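Local structure of phthiocerol synthesis polyketide synthase type I PpsC (Mycobacterium tuberculosis, 7AHB) at residues A[153-158]-A[256-261]; A[75-80]-A[117-122]; A[164-169]-A[248-253]; A[266-271]-A[304-309]. The protein probably transfers extender acyl units from coenzyme A to an acyl carrier protein, as the acyltransferase domain of a polyketide synthase that builds phthiocerol. All blocks are in the same frame, centred on the assembly; numbering follows the deposited sequence.

Contact 1 of 4, residues A[153-158]-A[256-261]; sequences PAQGLR and ADLTPQ. With NA (sodium ion), chain O.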
loop_
_atom_site.group_PDB
_atom_site.type_symbol
_atom_site.label_atom_id
_atom_site.label_comp_id
_atom_site.label_asym_id
_atom_site.label_seq_id
_atom_site.Cartn_x
_atom_site.Cartn_y
_atom_site.Cartn_z
ATOM N N PRO A 153 5.361 -14.963 -3.986
ATOM C CA PRO A 153 5.190 -13.914 -5.012
ATOM C C PRO A 153 4.184 -14.302 -6.084
ATOM O O PRO A 153 3.411 -13.456 -6.559
ATOM C CB PRO A 153 6.613 -13.739 -5.578
ATOM C CG PRO A 153 7.508 -14.141 -4.390
ATOM C CD PRO A 153 6.787 -15.266 -3.723
ATOM N N ALA A 154 4.201 -15.562 -6.519
ATOM C CA ALA A 154 3.231 -16.003 -7.516
ATOM C C ALA A 154 1.805 -15.831 -7.004
ATOM O O ALA A 154 0.917 -15.380 -7.738
ATOM C CB ALA A 154 3.491 -17.461 -7.892
ATOM N N GLN A 155 1.569 -16.172 -5.742
ATOM C CA GLN A 155 0.237 -16.034 -5.171
ATOM C C GLN A 155 -0.155 -14.570 -5.048
ATOM O O GLN A 155 -1.324 -14.219 -5.239
ATOM C CB GLN A 155 0.180 -16.714 -3.802
ATOM C CG GLN A 155 0.116 -18.239 -3.864
ATOM C CD GLN A 155 0.153 -18.882 -2.504
ATOM O OE1 GLN A 155 0.831 -18.395 -1.591
ATOM N NE2 GLN A 155 -0.551 -20.005 -2.361
ATOM N N GLY A 156 0.807 -13.704 -4.724
ATOM C CA GLY A 156 0.517 -12.281 -4.680
ATOM C C GLY A 156 0.070 -11.727 -6.017
ATOM O O GLY A 156 -0.861 -10.905 -6.085
ATOM N N LEU A 157 0.751 -12.137 -7.099
ATOM C CA LEU A 157 0.311 -11.721 -8.424
ATOM C C LEU A 157 -1.096 -12.236 -8.710
ATOM O O LEU A 157 -1.940 -11.515 -9.262
ATOM C CB LEU A 157 1.284 -12.216 -9.492
ATOM C CG LEU A 157 2.755 -11.912 -9.344
ATOM C CD1 LEU A 157 3.506 -12.226 -10.645
ATOM C CD2 LEU A 157 3.007 -10.531 -8.897
ATOM N N ARG A 158 -1.359 -13.494 -8.347
ATOM C CA ARG A 158 -2.657 -14.100 -8.603
ATOM C C ARG A 158 -3.769 -13.308 -7.936
ATOM O O ARG A 158 -4.762 -12.957 -8.581
ATOM C CB ARG A 158 -2.651 -15.556 -8.122
ATOM C CG ARG A 158 -4.009 -16.233 -8.143
ATOM C CD ARG A 158 -4.568 -16.296 -9.513
ATOM N NE ARG A 158 -5.859 -16.980 -9.574
ATOM C CZ ARG A 158 -6.634 -17.021 -10.659
ATOM N NH1 ARG A 158 -6.239 -16.433 -11.770
ATOM N NH2 ARG A 158 -7.806 -17.649 -10.634
ATOM N N ALA A 256 -10.539 -19.641 -4.882
ATOM C CA ALA A 256 -10.890 -20.779 -4.037
ATOM C C ALA A 256 -9.680 -21.659 -3.754
ATOM O O ALA A 256 -9.533 -22.186 -2.650
ATOM C CB ALA A 256 -11.990 -21.612 -4.704
ATOM N N ASP A 257 -8.800 -21.819 -4.737
ATOM C CA ASP A 257 -7.660 -22.718 -4.640
ATOM C C ASP A 257 -6.456 -22.069 -3.984
ATOM O O ASP A 257 -5.438 -22.746 -3.809
ATOM C CB ASP A 257 -7.261 -23.219 -6.026
ATOM C CG ASP A 257 -8.318 -24.110 -6.644
ATOM O OD1 ASP A 257 -9.114 -24.715 -5.893
ATOM O OD2 ASP A 257 -8.347 -24.195 -7.885
ATOM N N LEU A 258 -6.556 -20.794 -3.610
ATOM C CA LEU A 258 -5.450 -20.119 -2.941
ATOM C C LEU A 258 -5.208 -20.759 -1.570
ATOM O O LEU A 258 -6.097 -20.786 -0.711
ATOM C CB LEU A 258 -5.749 -18.638 -2.783
ATOM C CG LEU A 258 -4.619 -17.779 -2.215
ATOM C CD1 LEU A 258 -3.463 -17.675 -3.197
ATOM C CD2 LEU A 258 -5.128 -16.399 -1.839
ATOM N N THR A 259 -3.993 -21.244 -1.352
ATOM C CA THR A 259 -3.617 -21.918 -0.110
ATOM C C THR A 259 -2.451 -21.162 0.510
ATOM O O THR A 259 -1.279 -21.404 0.167
ATOM C CB THR A 259 -3.267 -23.380 -0.382
ATOM O OG1 THR A 259 -4.371 -24.006 -1.041
ATOM C CG2 THR A 259 -2.984 -24.123 0.924
ATOM N N PRO A 260 -2.719 -20.237 1.417
ATOM C CA PRO A 260 -1.644 -19.466 2.052
ATOM C C PRO A 260 -0.978 -20.287 3.150
ATOM O O PRO A 260 -1.350 -21.426 3.394
ATOM C CB PRO A 260 -2.386 -18.266 2.627
ATOM C CG PRO A 260 -3.691 -18.849 3.033
ATOM C CD PRO A 260 -4.039 -19.906 1.988
ATOM N N GLN A 261 -0.002 -19.675 3.814
ATOM C CA GLN A 261 0.728 -20.244 4.935
ATOM C C GLN A 261 0.731 -19.228 6.069
ATOM O O GLN A 261 0.525 -18.033 5.842
ATOM C CB GLN A 261 2.171 -20.611 4.546
ATOM C CG GLN A 261 2.262 -21.770 3.575
ATOM C CD GLN A 261 1.653 -23.032 4.138
ATOM O OE1 GLN A 261 1.734 -23.277 5.336
ATOM N NE2 GLN A 261 1.066 -23.852 3.284
HETATM NA NA NA O . 0.791 -23.238 0.634
HETATM O O HOH W 1 -2.259 -21.424 -3.747
#

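Contact 2 of 4, residues A[75-80]-A[117-122]; sequences AAAIAE and QLALTA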
loop_
_atom_site.group_PDB
_atom_site.type_symbol
_atom_site.label_atom_id
_atom_site.label_comp_id
_atom_site.label_asym_id
_atom_site.label_seq_id
_atom_site.Cartn_x
_atom_site.Cartn_y
_atom_site.Cartn_z
ATOM N N ALA A 75 17.124 -5.539 -10.278
ATOM C CA ALA A 75 17.004 -6.182 -11.589
ATOM C C ALA A 75 16.739 -7.677 -11.467
ATOM O O ALA A 75 15.983 -8.239 -12.265
ATOM C CB ALA A 75 18.273 -5.949 -12.410
ATOM N N ALA A 76 17.333 -8.334 -10.462
ATOM C CA ALA A 76 17.085 -9.759 -10.274
ATOM C C ALA A 76 15.626 -10.008 -9.925
ATOM O O ALA A 76 14.995 -10.921 -10.466
ATOM C CB ALA A 76 18.002 -10.319 -9.181
ATOM N N ALA A 77 15.074 -9.201 -9.023
ATOM C CA ALA A 77 13.676 -9.366 -8.633
ATOM C C ALA A 77 12.746 -9.166 -9.831
ATOM O O ALA A 77 11.845 -9.978 -10.087
ATOM C CB ALA A 77 13.330 -8.390 -7.498
ATOM N N ILE A 78 12.957 -8.091 -10.583
ATOM C CA ILE A 78 12.149 -7.851 -11.779
ATOM C C ILE A 78 12.265 -9.033 -12.735
ATOM O O ILE A 78 11.256 -9.552 -13.239
ATOM C CB ILE A 78 12.575 -6.539 -12.458
ATOM C CG1 ILE A 78 12.258 -5.344 -11.559
ATOM C CG2 ILE A 78 11.913 -6.406 -13.835
ATOM C CD1 ILE A 78 10.784 -5.160 -11.214
ATOM N N ALA A 79 13.502 -9.481 -12.983
ATOM C CA ALA A 79 13.724 -10.649 -13.836
ATOM C C ALA A 79 12.987 -11.882 -13.325
ATOM O O ALA A 79 12.392 -12.628 -14.116
ATOM C CB ALA A 79 15.219 -10.936 -13.943
ATOM N N GLU A 80 13.000 -12.105 -11.996
ATOM C CA GLU A 80 12.390 -13.308 -11.437
ATOM C C GLU A 80 10.868 -13.253 -11.522
ATOM O O GLU A 80 10.210 -14.275 -11.748
ATOM C CB GLU A 80 12.852 -13.493 -9.988
ATOM C CG GLU A 80 14.278 -14.012 -9.915
ATOM C CD GLU A 80 15.047 -13.554 -8.648
ATOM O OE1 GLU A 80 16.306 -13.640 -8.672
ATOM O OE2 GLU A 80 14.430 -13.129 -7.635
ATOM N N GLN A 117 6.800 -3.147 -5.623
ATOM C CA GLN A 117 6.908 -3.288 -4.163
ATOM C C GLN A 117 7.826 -4.449 -3.779
ATOM O O GLN A 117 8.687 -4.324 -2.896
ATOM C CB GLN A 117 5.525 -3.494 -3.545
ATOM C CG GLN A 117 4.689 -2.197 -3.469
ATOM C CD GLN A 117 3.254 -2.459 -3.145
ATOM O OE1 GLN A 117 2.699 -3.497 -3.503
ATOM N NE2 GLN A 117 2.621 -1.494 -2.494
ATOM N N LEU A 118 7.633 -5.599 -4.413
ATOM C CA LEU A 118 8.495 -6.745 -4.124
ATOM C C LEU A 118 9.929 -6.507 -4.588
ATOM O O LEU A 118 10.877 -6.849 -3.876
ATOM C CB LEU A 118 7.923 -7.992 -4.778
ATOM C CG LEU A 118 6.524 -8.339 -4.333
ATOM C CD1 LEU A 118 5.967 -9.468 -5.147
ATOM C CD2 LEU A 118 6.514 -8.689 -2.828
ATOM N N ALA A 119 10.119 -5.900 -5.767
ATOM C CA ALA A 119 11.479 -5.629 -6.232
ATOM C C ALA A 119 12.172 -4.597 -5.342
ATOM O O ALA A 119 13.379 -4.682 -5.093
ATOM C CB ALA A 119 11.473 -5.157 -7.703
ATOM N N LEU A 120 11.431 -3.599 -4.862
ATOM C CA LEU A 120 12.047 -2.609 -3.985
ATOM C C LEU A 120 12.386 -3.216 -2.623
ATOM O O LEU A 120 13.344 -2.789 -1.976
ATOM C CB LEU A 120 11.121 -1.389 -3.810
ATOM C CG LEU A 120 11.019 -0.463 -5.035
ATOM C CD1 LEU A 120 9.886 0.561 -4.833
ATOM C CD2 LEU A 120 12.348 0.256 -5.268
ATOM N N THR A 121 11.570 -4.158 -2.151
ATOM C CA THR A 121 11.906 -4.893 -0.935
ATOM C C THR A 121 13.209 -5.658 -1.114
ATOM O O THR A 121 14.035 -5.698 -0.198
ATOM C CB THR A 121 10.771 -5.841 -0.566
ATOM O OG1 THR A 121 9.538 -5.114 -0.333
ATOM C CG2 THR A 121 11.106 -6.614 0.739
ATOM N N ALA A 122 13.436 -6.200 -2.319
ATOM C CA ALA A 122 14.694 -6.877 -2.631
ATOM C C ALA A 122 15.854 -5.901 -2.604
ATOM O O ALA A 122 16.961 -6.241 -2.157
ATOM C CB ALA A 122 14.600 -7.542 -4.000
#

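Contact 3 of 4, residues A[164-169]-A[248-253]; sequences SRLMAP and QPAMRS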
loop_
_atom_site.group_PDB
_atom_site.type_symbol
_atom_site.label_atom_id
_atom_site.label_comp_id
_atom_site.label_asym_id
_atom_site.label_seq_id
_atom_site.Cartn_x
_atom_site.Cartn_y
_atom_site.Cartn_z
ATOM N N SER A 164 -8.024 -7.154 -9.461
ATOM C CA SER A 164 -7.982 -6.019 -10.384
ATOM C C SER A 164 -8.842 -6.259 -11.617
ATOM O O SER A 164 -9.441 -5.314 -12.146
ATOM C CB SER A 164 -6.541 -5.698 -10.785
ATOM O OG SER A 164 -5.959 -6.713 -11.550
ATOM N N ARG A 165 -8.925 -7.499 -12.093
ATOM C CA ARG A 165 -9.810 -7.778 -13.220
ATOM C C ARG A 165 -11.273 -7.609 -12.832
ATOM O O ARG A 165 -12.091 -7.158 -13.649
ATOM C CB ARG A 165 -9.579 -9.189 -13.748
ATOM C CG ARG A 165 -10.396 -9.486 -14.991
ATOM C CD ARG A 165 -11.121 -10.827 -14.888
ATOM N NE ARG A 165 -10.198 -11.928 -14.636
ATOM C CZ ARG A 165 -10.202 -12.691 -13.544
ATOM N NH1 ARG A 165 -11.088 -12.482 -12.577
ATOM N NH2 ARG A 165 -9.293 -13.663 -13.417
ATOM N N LEU A 166 -11.624 -8.009 -11.607
ATOM C CA LEU A 166 -12.981 -7.820 -11.114
ATOM C C LEU A 166 -13.338 -6.344 -10.946
ATOM O O LEU A 166 -14.492 -5.974 -11.136
ATOM C CB LEU A 166 -13.160 -8.558 -9.782
ATOM C CG LEU A 166 -13.012 -10.086 -9.871
ATOM C CD1 LEU A 166 -13.183 -10.745 -8.528
ATOM C CD2 LEU A 166 -14.051 -10.640 -10.851
ATOM N N MET A 167 -12.389 -5.507 -10.561
ATOM C CA MET A 167 -12.645 -4.096 -10.376
ATOM C C MET A 167 -12.588 -3.301 -11.663
ATOM O O MET A 167 -13.219 -2.245 -11.729
ATOM C CB MET A 167 -11.636 -3.537 -9.366
ATOM C CG MET A 167 -11.805 -4.104 -7.951
ATOM S SD MET A 167 -10.481 -3.648 -6.803
ATOM C CE MET A 167 -10.753 -1.884 -6.723
ATOM N N ALA A 168 -11.888 -3.786 -12.675
ATOM C CA ALA A 168 -11.719 -3.006 -13.897
ATOM C C ALA A 168 -13.024 -2.552 -14.528
ATOM O O ALA A 168 -13.093 -1.388 -14.962
ATOM C CB ALA A 168 -10.906 -3.824 -14.900
ATOM N N PRO A 169 -14.064 -3.385 -14.640
ATOM C CA PRO A 169 -15.302 -2.910 -15.285
ATOM C C PRO A 169 -15.937 -1.729 -14.574
ATOM O O PRO A 169 -16.737 -1.015 -15.189
ATOM C CB PRO A 169 -16.214 -4.146 -15.259
ATOM C CG PRO A 169 -15.275 -5.315 -15.130
ATOM C CD PRO A 169 -14.130 -4.814 -14.278
ATOM N N GLN A 248 -17.344 -9.747 -4.072
ATOM C CA GLN A 248 -16.800 -10.707 -3.120
ATOM C C GLN A 248 -17.080 -12.147 -3.516
ATOM O O GLN A 248 -16.180 -12.991 -3.395
ATOM C CB GLN A 248 -17.338 -10.407 -1.723
ATOM C CG GLN A 248 -16.856 -9.071 -1.155
ATOM C CD GLN A 248 -17.359 -8.825 0.257
ATOM O OE1 GLN A 248 -18.565 -8.895 0.531
ATOM N NE2 GLN A 248 -16.431 -8.540 1.167
ATOM N N PRO A 249 -18.269 -12.477 -4.024
ATOM C CA PRO A 249 -18.488 -13.879 -4.429
ATOM C C PRO A 249 -17.539 -14.336 -5.513
ATOM O O PRO A 249 -17.030 -15.463 -5.460
ATOM C CB PRO A 249 -19.944 -13.896 -4.903
ATOM C CG PRO A 249 -20.590 -12.697 -4.176
ATOM C CD PRO A 249 -19.499 -11.660 -4.119
ATOM N N ALA A 250 -17.271 -13.481 -6.499
ATOM C CA ALA A 250 -16.348 -13.866 -7.561
ATOM C C ALA A 250 -14.938 -13.996 -7.021
ATOM O O ALA A 250 -14.202 -14.900 -7.426
ATOM C CB ALA A 250 -16.382 -12.855 -8.706
ATOM N N MET A 251 -14.550 -13.112 -6.097
ATOM C CA MET A 251 -13.259 -13.254 -5.422
ATOM C C MET A 251 -13.124 -14.623 -4.760
ATOM O O MET A 251 -12.118 -15.312 -4.937
ATOM C CB MET A 251 -13.067 -12.162 -4.369
ATOM C CG MET A 251 -12.728 -10.822 -4.927
ATOM S SD MET A 251 -11.001 -10.683 -5.367
ATOM C CE MET A 251 -10.234 -10.556 -3.772
ATOM N N ARG A 252 -14.118 -15.018 -3.964
ATOM C CA ARG A 252 -14.037 -16.288 -3.246
ATOM C C ARG A 252 -14.038 -17.468 -4.200
ATOM O O ARG A 252 -13.362 -18.466 -3.938
ATOM C CB ARG A 252 -15.184 -16.370 -2.235
ATOM C CG ARG A 252 -14.950 -15.404 -1.087
ATOM C CD ARG A 252 -16.147 -15.071 -0.247
ATOM N NE ARG A 252 -15.732 -14.048 0.736
ATOM C CZ ARG A 252 -16.521 -13.100 1.256
ATOM N NH1 ARG A 252 -17.805 -13.019 0.892
ATOM N NH2 ARG A 252 -16.020 -12.229 2.138
ATOM N N SER A 253 -14.715 -17.340 -5.342
ATOM C CA SER A 253 -14.713 -18.412 -6.332
ATOM C C SER A 253 -13.373 -18.502 -7.047
ATOM O O SER A 253 -12.761 -19.576 -7.118
ATOM C CB SER A 253 -15.843 -18.183 -7.341
ATOM O OG SER A 253 -15.910 -19.224 -8.276
#

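Contact 4 of 4, residues A[266-271]-A[304-309]; sequences PIISTT and IAHAGA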
loop_
_atom_site.group_PDB
_atom_site.type_symbol
_atom_site.label_atom_id
_atom_site.label_comp_id
_atom_site.label_asym_id
_atom_site.label_seq_id
_atom_site.Cartn_x
_atom_site.Cartn_y
_atom_site.Cartn_z
ATOM N N PRO A 266 5.857 -10.860 11.696
ATOM C CA PRO A 266 4.600 -10.247 12.154
ATOM C C PRO A 266 4.028 -9.387 11.040
ATOM O O PRO A 266 4.719 -8.550 10.455
ATOM C CB PRO A 266 5.029 -9.407 13.362
ATOM C CG PRO A 266 6.171 -10.219 13.937
ATOM C CD PRO A 266 6.929 -10.692 12.685
ATOM N N ILE A 267 2.749 -9.588 10.745
ATOM C CA ILE A 267 2.024 -8.714 9.825
ATOM C C ILE A 267 0.836 -8.137 10.595
ATOM O O ILE A 267 0.009 -8.889 11.123
ATOM C CB ILE A 267 1.574 -9.445 8.544
ATOM C CG1 ILE A 267 0.517 -8.624 7.821
ATOM C CG2 ILE A 267 1.075 -10.848 8.864
ATOM C CD1 ILE A 267 0.350 -9.029 6.354
ATOM N N ILE A 268 0.775 -6.811 10.680
ATOM C CA ILE A 268 -0.336 -6.091 11.290
ATOM C C ILE A 268 -1.324 -5.775 10.176
ATOM O O ILE A 268 -1.057 -4.935 9.310
ATOM C CB ILE A 268 0.159 -4.822 11.989
ATOM C CG1 ILE A 268 1.124 -5.197 13.132
ATOM C CG2 ILE A 268 -1.026 -4.012 12.556
ATOM C CD1 ILE A 268 2.002 -4.072 13.561
ATOM N N SER A 269 -2.451 -6.473 10.171
ATOM C CA SER A 269 -3.434 -6.328 9.110
ATOM C C SER A 269 -4.253 -5.048 9.308
ATOM O O SER A 269 -4.667 -4.716 10.424
ATOM C CB SER A 269 -4.370 -7.534 9.090
ATOM O OG SER A 269 -5.430 -7.343 8.132
ATOM N N THR A 270 -4.458 -4.312 8.230
ATOM C CA THR A 270 -5.336 -3.147 8.251
ATOM C C THR A 270 -6.762 -3.513 7.842
ATOM O O THR A 270 -7.630 -2.631 7.723
ATOM C CB THR A 270 -4.767 -2.059 7.354
ATOM O OG1 THR A 270 -4.658 -2.564 6.011
ATOM C CG2 THR A 270 -3.404 -1.588 7.882
ATOM N N THR A 271 -7.023 -4.807 7.658
ATOM C CA THR A 271 -8.304 -5.266 7.151
ATOM C C THR A 271 -9.343 -5.357 8.249
ATOM O O THR A 271 -10.535 -5.147 7.989
ATOM C CB THR A 271 -8.126 -6.627 6.472
ATOM O OG1 THR A 271 -7.393 -6.452 5.245
ATOM C CG2 THR A 271 -9.478 -7.274 6.191
ATOM N N ILE A 304 -0.458 1.578 12.434
ATOM C CA ILE A 304 0.779 2.317 12.680
ATOM C C ILE A 304 0.961 2.558 14.178
ATOM O O ILE A 304 2.049 2.372 14.731
ATOM C CB ILE A 304 0.788 3.638 11.887
ATOM C CG1 ILE A 304 0.900 3.361 10.371
ATOM C CG2 ILE A 304 1.924 4.536 12.365
ATOM C CD1 ILE A 304 2.204 2.714 9.960
ATOM N N ALA A 305 -0.098 2.998 14.850
ATOM C CA ALA A 305 -0.032 3.222 16.291
ATOM C C ALA A 305 0.444 1.965 17.013
ATOM O O ALA A 305 1.339 2.017 17.865
ATOM C CB ALA A 305 -1.406 3.670 16.812
ATOM N N HIS A 306 -0.153 0.823 16.683
ATOM C CA HIS A 306 0.257 -0.433 17.301
ATOM C C HIS A 306 1.740 -0.683 17.077
ATOM O O HIS A 306 2.464 -1.058 18.006
ATOM C CB HIS A 306 -0.573 -1.594 16.732
ATOM C CG HIS A 306 -0.560 -2.827 17.589
ATOM N ND1 HIS A 306 0.503 -3.711 17.612
ATOM C CD2 HIS A 306 -1.474 -3.316 18.461
ATOM C CE1 HIS A 306 0.250 -4.677 18.479
ATOM N NE2 HIS A 306 -0.940 -4.458 19.011
ATOM N N ALA A 307 2.204 -0.451 15.853
ATOM C CA ALA A 307 3.561 -0.778 15.455
ATOM C C ALA A 307 4.583 0.155 16.077
ATOM O O ALA A 307 5.722 -0.258 16.326
ATOM C CB ALA A 307 3.687 -0.714 13.918
ATOM N N GLY A 308 4.215 1.406 16.315
ATOM C CA GLY A 308 5.156 2.339 16.902
ATOM C C GLY A 308 5.390 2.141 18.397
ATOM O O GLY A 308 6.263 2.798 18.976
ATOM N N ALA A 309 4.634 1.254 19.036
ATOM C CA ALA A 309 4.898 0.966 20.440
ATOM C C ALA A 309 6.349 0.536 20.632
ATOM O O ALA A 309 7.042 1.030 21.526
ATOM C CB ALA A 309 3.936 -0.110 20.946
#

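Contact 1 of 4, residues A[153-158]-A[256-261]
Q155 reaches from its helix to the extended loop at T259, where its amide nitrogen donates to a backbone oxygen: Q155 NE2 to T259 O is 3.0 Å, with an N-H...O angle of 158°. The oxygen lies close to the plane of the glutamine amide, yet NE2 stands well above the carbonyl plane of T259, 67° out of it. The same nitrogen donates to a water at 2.6 Å from Q155 NE2, and this water also accepts from the backbone at 3.0 Å from T259 N. Both polar backbone atoms of T259 are therefore engaged, one directly and one through water. Nearer the helix the contact is apolar, with L258 CD1 packed 3.7 Å from Q155 CG, the two side chains running at a slant to each other. L258 has CG anti to its backbone N (chi1 -174°), which carries CD1 to the glutamine. T259 O also binds a sodium ion at 2.8 Å, and the side chain of Q261 belongs to the same site. Further out, Q155 OE1 accepts from T152 N, so both ends of the glutamine amide are held. R158 NH2 donates to E254 O, and P260 packs on L151. T259 O, shared between an amide N-H and a cation, is probably polarised by both, and the glutamine amide ties the start of helix 153-167 to the backbone of the sodium-binding loop.

Contact 2 of 4, residues A[75-80]-A[117-122]
A77 meets A119 without any aromatic ring or other flat side chain between them; the flat group worth noting is the backbone carbonyl of Q117, two residues before A119. T121 OG1 and T121 N reach Q117 O from opposite faces of the carbonyl plane, the hydroxyl donating at 2.8 Å from T121 OG1 to Q117 O. The contact itself is made of methyl groups. A77 CB rests 3.6 Å from A119 CA and is also 3.8 Å from A122 CB, so it sits against one turn of helix 106-126. From the next position I78 adds its longer branch: CG1 lies beside the backbone N (chi1 -66°) and a further bend (chi2 -61°) brings I78 CD1 to 3.6 Å from A119 CB. Such small side chains let the axes of segments 75-80 and 117-122 approach to 8.3 Å, at 145° between their N-to-C directions, roughly antiparallel. I78 also packs on L93, R94 and I97 of helix 93-98, and F74 lies against A119. T121 OG1 is hydrogen-bonded to Y53 OH, which links helix 106-126 to the end of strand 49-53. The contact rests on van der Waals packing of alanines and one isoleucine, so its closeness depends on shape and not on charge.

Contact 3 of 4, residues A[164-169]-A[248-253]
L166 leaves helix 153-167 with its CB directed at helix 248-254, but CB and CG only span the gap; the two methyls do the touching. CG lies beside the backbone N (chi1 -64°), and from there CD1 continues the extended chain, anti to CA (chi2 179°), out to the opposing helix. L166 CD1 comes 3.6 Å from M251 CG and is also 3.8 Å from M251 SD, meeting the middle of the methionine chain. It also approaches the backbone, at 3.7 Å from M251 N, and is 3.8 Å from A250 CB. The other methyl takes the alanine from a second position: L166 CD2 is 3.9 Å from A250 CB. A250 CB thus faces both branches of the leucine. On its own side CD2 lies at the edge of the R165 guanidinium, in its plane. M251 is bent at both chi2 and chi3, and its chain crosses that of L166 at a slant. All of the contact across the gap is apolar, but close by R165 NH1 forms a salt bridge with E254 OE2, a second, ionic link between the two helices. M251 continues inward to W290 and M294 of helix 287-295 and to V162 and R163, one turn before L166 on helix 153-167. Q248 NE2 donates to A291 O, attaching helix 248-254 to helix 287-295 as well, while S164 and M167 lean on helix 106-126 through Q110. The contact thus joins the C-terminal end of helix 153-167 to helix 248-254, with helices 287-295 and 106-126 packed around the pair.

Contact 4 of 4, residues A[266-271]-A[304-309]
Strand residue I268 and helix residue A307 mark the closest backbone approach, 7.8 Å from CA to CA, as the weakly bonded strand 267-269 passes helix 300-308 near its C-terminal end. I268 bridges that gap through its longer branch: CG1 sits beside the backbone N (chi1 -63°) and the chain then runs extended, bringing I268 CD1 to 3.8 Å from A307 CB. The same methyl approaches the imidazole obliquely, with I268 CD1 4.3 Å from H306 ND1. Strand 267-269 is an outermost strand of the five-stranded parallel sheet, hydrogen-bonded to its neighbour 133-136 through I268 and V134. Helix 300-308 covers this part of the sheet, since A307 and I304 both also pack on I135, in the alpha/beta core expected of FabD-like acyltransferases. After I268 the chain forms an ST turn, T271 N donating to S269 OG at 3.0 Å with an angle of 159°. E141 accepts from T270 N and its carboxylate is also hydrogen-bonded to S269 OG and T271 OG1, while T270 OG1 is hydrogen-bonded to G136 O, beside the presumed nucleophile elbow.

In the fold
Along the chain contact 2 comes first and closes before contact 1 opens; contact 3 falls within the span from 153-158 to 256-261, and contact 4 follows. Contacts 1 and 3 share helix 153-167, one near each end, with centres about 15 Å apart; their other segments follow one another, on helix 248-254 and the loop after it. Contact 2 lies about 18 Å from contact 1 between centres and pairs helices 72-89 and 106-126. Contact 4, its centre about 22 to 27 Å from the centres of the others, is the one that uses a strand, at the edge of the parallel sheet. Three contacts thus join helices and loops around the core, while the fourth sets a helix against the central sheet of the acyltransferase.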